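Local atomic coordinates of endo-b-1,4-glucanase (Nasutitermes takasagoensis, PDB entry 1KS8), a protein that probably catalyses the endohydrolysis of (1->4)-beta-D-glucosidic linkages in cellulose, lichenin and cereal beta-D-glucans, as a termite member of glycosyl hydrolase family 9. Residues 82-86 with 87-91; 236-239 with 240-243. All coordinates share one frame; numbering follows the deposited sequence.

Contact 1: residues 82-86 with 87-91; sequences GYSSA and GALDD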
ATOM      1  N   GLY A  82      12.002   6.860  12.717  1.00 12.01           N
ATOM      2  CA  GLY A  82      12.449   5.553  12.268  1.00 12.49           C
ATOM      3  C   GLY A  82      13.161   5.670  10.939  1.00 11.60           C
ATOM      4  O   GLY A  82      14.210   5.063  10.727  1.00 12.16           O
ATOM      5  N   TYR A  83      12.582   6.452  10.035  1.00 11.39           N
ATOM      6  CA  TYR A  83      13.178   6.671   8.726  1.00 10.83           C
ATOM      7  C   TYR A  83      14.503   7.411   8.883  1.00 11.43           C
ATOM      8  O   TYR A  83      15.497   7.056   8.254  1.00 11.69           O
ATOM      9  CB  TYR A  83      12.230   7.487   7.842  1.00 10.71           C
ATOM     10  CG  TYR A  83      11.157   6.666   7.160  1.00 10.47           C
ATOM     11  CD1 TYR A  83      11.388   6.087   5.914  1.00 11.20           C
ATOM     12  CD2 TYR A  83       9.913   6.472   7.757  1.00 10.05           C
ATOM     13  CE1 TYR A  83      10.403   5.341   5.275  1.00  9.52           C
ATOM     14  CE2 TYR A  83       8.921   5.723   7.126  1.00 10.17           C
ATOM     15  CZ  TYR A  83       9.173   5.164   5.885  1.00 10.44           C
ATOM     16  OH  TYR A  83       8.192   4.441   5.239  1.00  9.63           O
ATOM     17  N   SER A  84      14.518   8.438   9.727  1.00 12.07           N
ATOM     18  CA  SER A  84      15.738   9.209   9.941  1.00 13.47           C
ATOM     19  C   SER A  84      16.859   8.362  10.531  1.00 13.26           C
ATOM     20  O   SER A  84      18.008   8.462  10.104  1.00 13.26           O
ATOM     21  CB  SER A  84      15.458  10.405  10.851  1.00 14.57           C
ATOM     22  OG  SER A  84      14.702  11.386  10.164  1.00 18.08           O
ATOM     23  N   SER A  85      16.526   7.526  11.509  1.00 12.88           N
ATOM     24  CA  SER A  85      17.525   6.668  12.136  1.00 14.00           C
ATOM     25  C   SER A  85      18.115   5.684  11.135  1.00 14.02           C
ATOM     26  O   SER A  85      19.263   5.256  11.272  1.00 14.75           O
ATOM     27  CB  SER A  85      16.910   5.900  13.308  1.00 14.68           C
ATOM     28  OG  SER A  85      16.597   6.775  14.377  1.00 22.70           O
ATOM     29  N   ALA A  86      17.327   5.326  10.126  1.00 12.50           N
ATOM     30  CA  ALA A  86      17.778   4.389   9.106  1.00 12.84           C
ATOM     31  C   ALA A  86      18.425   5.123   7.936  1.00 12.25           C
ATOM     32  O   ALA A  86      18.839   4.497   6.959  1.00 13.58           O
ATOM     33  CB  ALA A  86      16.600   3.555   8.609  1.00 12.92           C
ATOM     34  N   GLY A  87      18.517   6.446   8.042  1.00 13.06           N
ATOM     35  CA  GLY A  87      19.096   7.243   6.974  1.00 12.91           C
ATOM     36  C   GLY A  87      18.276   7.086   5.709  1.00 13.76           C
ATOM     37  O   GLY A  87      18.806   7.120   4.600  1.00 14.71           O
ATOM     38  N   ALA A  88      16.967   6.929   5.882  1.00 12.88           N
ATOM     39  CA  ALA A  88      16.062   6.728   4.758  1.00 12.67           C
ATOM     40  C   ALA A  88      14.920   7.739   4.675  1.00 11.94           C
ATOM     41  O   ALA A  88      13.906   7.476   4.029  1.00 11.31           O
ATOM     42  CB  ALA A  88      15.493   5.314   4.819  1.00 12.76           C
ATOM     43  N   LEU A  89      15.077   8.891   5.317  1.00 11.64           N
ATOM     44  CA  LEU A  89      14.026   9.904   5.283  1.00 11.68           C
ATOM     45  C   LEU A  89      13.785  10.421   3.866  1.00 11.30           C
ATOM     46  O   LEU A  89      12.644  10.498   3.414  1.00 10.43           O
ATOM     47  CB  LEU A  89      14.376  11.072   6.208  1.00 13.05           C
ATOM     48  CG  LEU A  89      13.352  12.209   6.277  1.00 12.96           C
ATOM     49  CD1 LEU A  89      12.000  11.669   6.719  1.00 15.01           C
ATOM     50  CD2 LEU A  89      13.841  13.274   7.248  1.00 14.87           C
ATOM     51  N   ASP A  90      14.854  10.779   3.161  1.00 11.98           N
ATOM     52  CA  ASP A  90      14.709  11.277   1.798  1.00 12.10           C
ATOM     53  C   ASP A  90      14.049  10.233   0.899  1.00 10.71           C
ATOM     54  O   ASP A  90      13.114  10.542   0.157  1.00  9.69           O
ATOM     55  CB  ASP A  90      16.072  11.669   1.226  1.00 16.37           C
ATOM     56  CG  ASP A  90      16.634  12.922   1.866  1.00 21.52           C
ATOM     57  OD1 ASP A  90      17.786  13.284   1.547  1.00 24.16           O
ATOM     58  OD2 ASP A  90      15.923  13.546   2.684  1.00 24.17           O
ATOM     59  N   ASP A  91      14.531   8.996   0.966  1.00 10.04           N
ATOM     60  CA  ASP A  91      13.958   7.937   0.143  1.00 10.05           C
ATOM     61  C   ASP A  91      12.509   7.663   0.533  1.00  9.24           C
ATOM     62  O   ASP A  91      11.677   7.370  -0.323  1.00  9.69           O
ATOM     63  CB  ASP A  91      14.791   6.657   0.254  1.00 10.48           C
ATOM     64  CG  ASP A  91      16.049   6.707  -0.595  1.00 14.47           C
ATOM     65  OD1 ASP A  91      16.768   5.690  -0.648  1.00 14.60           O
ATOM     66  OD2 ASP A  91      16.320   7.762  -1.211  1.00 14.78           O
TER
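Y83 and S84, in the last turn of helix 80-85, receive two backbone bonds from G87 and A88, after which the chain enters helix 89-106. The N-H of A88 points almost straight at Y83 O (N to O 2.8 Å, 165° at the hydrogen), reaching back five residues. The bond from G87 N to S84 O (2.9 Å), which spans three residues, comes from above the carbonyl plane, not along a lone pair. G87 has a positive phi of 62°, which glycine tolerates easily and which swings the chain out of the helical path.

The Y83 side chain leaves beside its own backbone N (chi1 -83°), and this brings one ring edge to the start of the next helix. Its CD1 lies 3.4 Å from A88 O, which sits near the ring plane, and 4.3 Å from A88 CB. A88 CB also meets A86 CB at 4.3 Å; the two methyls and the edge of the Y83 ring line the buried side of the turn. Here A86 O accepts a hydrogen bond from R10 NE. Y83 OH reaches away to Q422 of helix 415-430, and the side chain also touches L9 of helix 5-18 and L76 of helix 62-78, tying the turn to the helices packed around it.

On the more open side, L89 extends its branch anti to its backbone N and sets CD2 against S84 OG at 3.6 Å, a plain contact of a methyl with a hydroxyl oxygen. The other methyl, L89 CD1, approaches Y83 CB at 4.3 Å, and L89 also touches L76.

The paired bonds and glycine at the C-prime position define a Schellman motif, here with A88 serving directly as the N-cap residue of helix 89-106, a compact helix-to-helix connection within the (alpha/alpha)6 barrel of family 9.

Contact 2: residues 236-239 with 240-243; sequences ESLY and DEFG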
ATOM      1  N   GLU A 236     -16.875  12.461  11.611  1.00 13.77           N
ATOM      2  CA  GLU A 236     -17.618  11.886  12.726  1.00 14.71           C
ATOM      3  C   GLU A 236     -19.098  11.685  12.429  1.00 15.91           C
ATOM      4  O   GLU A 236     -19.697  10.716  12.890  1.00 16.11           O
ATOM      5  CB  GLU A 236     -17.435  12.746  13.979  1.00 14.69           C
ATOM      6  CG  GLU A 236     -15.994  12.783  14.467  1.00 17.05           C
ATOM      7  CD  GLU A 236     -15.864  13.280  15.891  1.00 18.59           C
ATOM      8  OE1 GLU A 236     -16.066  14.488  16.128  1.00 19.17           O
ATOM      9  OE2 GLU A 236     -15.565  12.451  16.776  1.00 19.06           O
ATOM     10  N   SER A 237     -19.687  12.593  11.658  1.00 15.33           N
ATOM     11  CA  SER A 237     -21.095  12.470  11.302  1.00 16.97           C
ATOM     12  C   SER A 237     -21.302  11.229  10.438  1.00 16.20           C
ATOM     13  O   SER A 237     -22.219  10.446  10.672  1.00 15.55           O
ATOM     14  CB  SER A 237     -21.569  13.714  10.545  1.00 17.53           C
ATOM     15  OG  SER A 237     -21.579  14.853  11.391  1.00 22.84           O
ATOM     16  N   LEU A 238     -20.439  11.049   9.440  1.00 14.93           N
ATOM     17  CA  LEU A 238     -20.545   9.896   8.556  1.00 15.61           C
ATOM     18  C   LEU A 238     -20.203   8.610   9.305  1.00 14.43           C
ATOM     19  O   LEU A 238     -20.793   7.562   9.050  1.00 14.43           O
ATOM     20  CB  LEU A 238     -19.621  10.065   7.341  1.00 16.49           C
ATOM     21  CG  LEU A 238     -20.080  11.024   6.230  1.00 18.46           C
ATOM     22  CD1 LEU A 238     -21.402  10.541   5.663  1.00 19.72           C
ATOM     23  CD2 LEU A 238     -20.235  12.432   6.760  1.00 21.80           C
ATOM     24  N   TYR A 239     -19.254   8.693  10.233  1.00 14.26           N
ATOM     25  CA  TYR A 239     -18.861   7.527  11.017  1.00 15.04           C
ATOM     26  C   TYR A 239     -20.083   6.990  11.760  1.00 15.82           C
ATOM     27  O   TYR A 239     -20.320   5.782  11.794  1.00 15.84           O
ATOM     28  CB  TYR A 239     -17.757   7.904  12.014  1.00 15.27           C
ATOM     29  CG  TYR A 239     -17.245   6.749  12.856  1.00 15.67           C
ATOM     30  CD1 TYR A 239     -17.976   6.273  13.947  1.00 15.44           C
ATOM     31  CD2 TYR A 239     -16.036   6.124  12.553  1.00 15.69           C
ATOM     32  CE1 TYR A 239     -17.512   5.204  14.715  1.00 17.13           C
ATOM     33  CE2 TYR A 239     -15.566   5.054  13.312  1.00 15.45           C
ATOM     34  CZ  TYR A 239     -16.309   4.599  14.390  1.00 16.87           C
ATOM     35  OH  TYR A 239     -15.849   3.537  15.140  1.00 17.32           O
ATOM     36  N   ASP A 240     -20.858   7.897  12.350  1.00 17.86           N
ATOM     37  CA  ASP A 240     -22.057   7.513  13.086  1.00 18.72           C
ATOM     38  C   ASP A 240     -23.171   7.082  12.137  1.00 19.40           C
ATOM     39  O   ASP A 240     -23.835   6.075  12.370  1.00 20.06           O
ATOM     40  CB  ASP A 240     -22.556   8.671  13.956  1.00 20.64           C
ATOM     41  CG  ASP A 240     -21.575   9.052  15.045  1.00 22.25           C
ATOM     42  OD1 ASP A 240     -20.816   8.170  15.500  1.00 23.73           O
ATOM     43  OD2 ASP A 240     -21.574  10.229  15.461  1.00 23.57           O
ATOM     44  N   GLU A 241     -23.369   7.848  11.067  1.00 20.17           N
ATOM     45  CA  GLU A 241     -24.408   7.546  10.087  1.00 21.09           C
ATOM     46  C   GLU A 241     -24.233   6.144   9.513  1.00 21.35           C
ATOM     47  O   GLU A 241     -25.188   5.368   9.425  1.00 22.19           O
ATOM     48  CB  GLU A 241     -24.368   8.558   8.938  1.00 22.46           C
ATOM     49  CG  GLU A 241     -25.529   8.429   7.959  1.00 25.11           C
ATOM     50  CD  GLU A 241     -25.322   9.226   6.682  1.00 27.09           C
ATOM     51  OE1 GLU A 241     -24.837  10.375   6.761  1.00 28.60           O
ATOM     52  OE2 GLU A 241     -25.658   8.706   5.597  1.00 29.25           O
ATOM     53  N   PHE A 242     -23.003   5.829   9.126  1.00 20.98           N
ATOM     54  CA  PHE A 242     -22.676   4.536   8.538  1.00 20.86           C
ATOM     55  C   PHE A 242     -22.485   3.439   9.586  1.00 20.83           C
ATOM     56  O   PHE A 242     -22.382   2.260   9.248  1.00 22.11           O
ATOM     57  CB  PHE A 242     -21.408   4.672   7.689  1.00 20.95           C
ATOM     58  CG  PHE A 242     -21.525   5.672   6.565  1.00 21.62           C
ATOM     59  CD1 PHE A 242     -20.385   6.262   6.028  1.00 21.77           C
ATOM     60  CD2 PHE A 242     -22.765   6.005   6.028  1.00 22.68           C
ATOM     61  CE1 PHE A 242     -20.476   7.169   4.972  1.00 21.48           C
ATOM     62  CE2 PHE A 242     -22.868   6.911   4.972  1.00 22.91           C
ATOM     63  CZ  PHE A 242     -21.722   7.493   4.443  1.00 22.39           C
ATOM     64  N   GLY A 243     -22.434   3.830  10.857  1.00 20.30           N
ATOM     65  CA  GLY A 243     -22.257   2.866  11.930  1.00 20.23           C
ATOM     66  C   GLY A 243     -20.965   2.070  11.847  1.00 20.52           C
ATOM     67  O   GLY A 243     -20.960   0.858  12.061  1.00 19.49           O
TER
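L238, near the end of helix 229-241, lies alongside F242, one turn on, and both side chains point the same way. L238 CD1 stands off one face of the F242 ring, just beyond its rim at CZ (3.3 Å), a tight approach, while L238 CB faces F242 CE1 at 3.8 Å. The backbone bond from F242 N to L238 O (2.8 Å, 165°) joins the same two residues, and this carbonyl oxygen is also close to F242 CG. L238 also touches V216 of helix 212-226.

D240 leans back over the preceding turn: its CG stands beside its own backbone N (chi1 -64°), placing OD2 3.2 Å from E236 O. Two acceptors so close would probably disfavour a negative charge there; at the pH 2.5 of this structure the carboxyl may carry a proton. E236 O itself accepts D240 N at 3.1 Å.

Y239 turns inward, and D240 OD1 lies 3.8 Å from its ring carbon CD1, with ring and carboxylate planes nearly perpendicular (86°). Y239 OH bonds to Q261, and the ring meets Y273 edge-to-face. G243, with positive phi, is the C-prime residue of the Schellman motif ending the helix, in which L244 N returns to Y239 O and G243 N to D240 O.

Contacts 1 and 2 do not touch: their centres are 37 Å apart and their nearest atoms about 25 Å. They come one after the other along the chain and both belong to the family 9 catalytic domain, each marking a helix end with a C-prime glycine. The first passes straight into another helix; the second gives way to a loop. Contact 1 lies away from the annotated sites, including the predicted active-site residues D403 and E412. Contact 2 is near the calcium site: the side chain of F242 is about 7 Å from those of D210 and D213, which, with E214 and D254, bind calcium in this protein, although none is bound in this model.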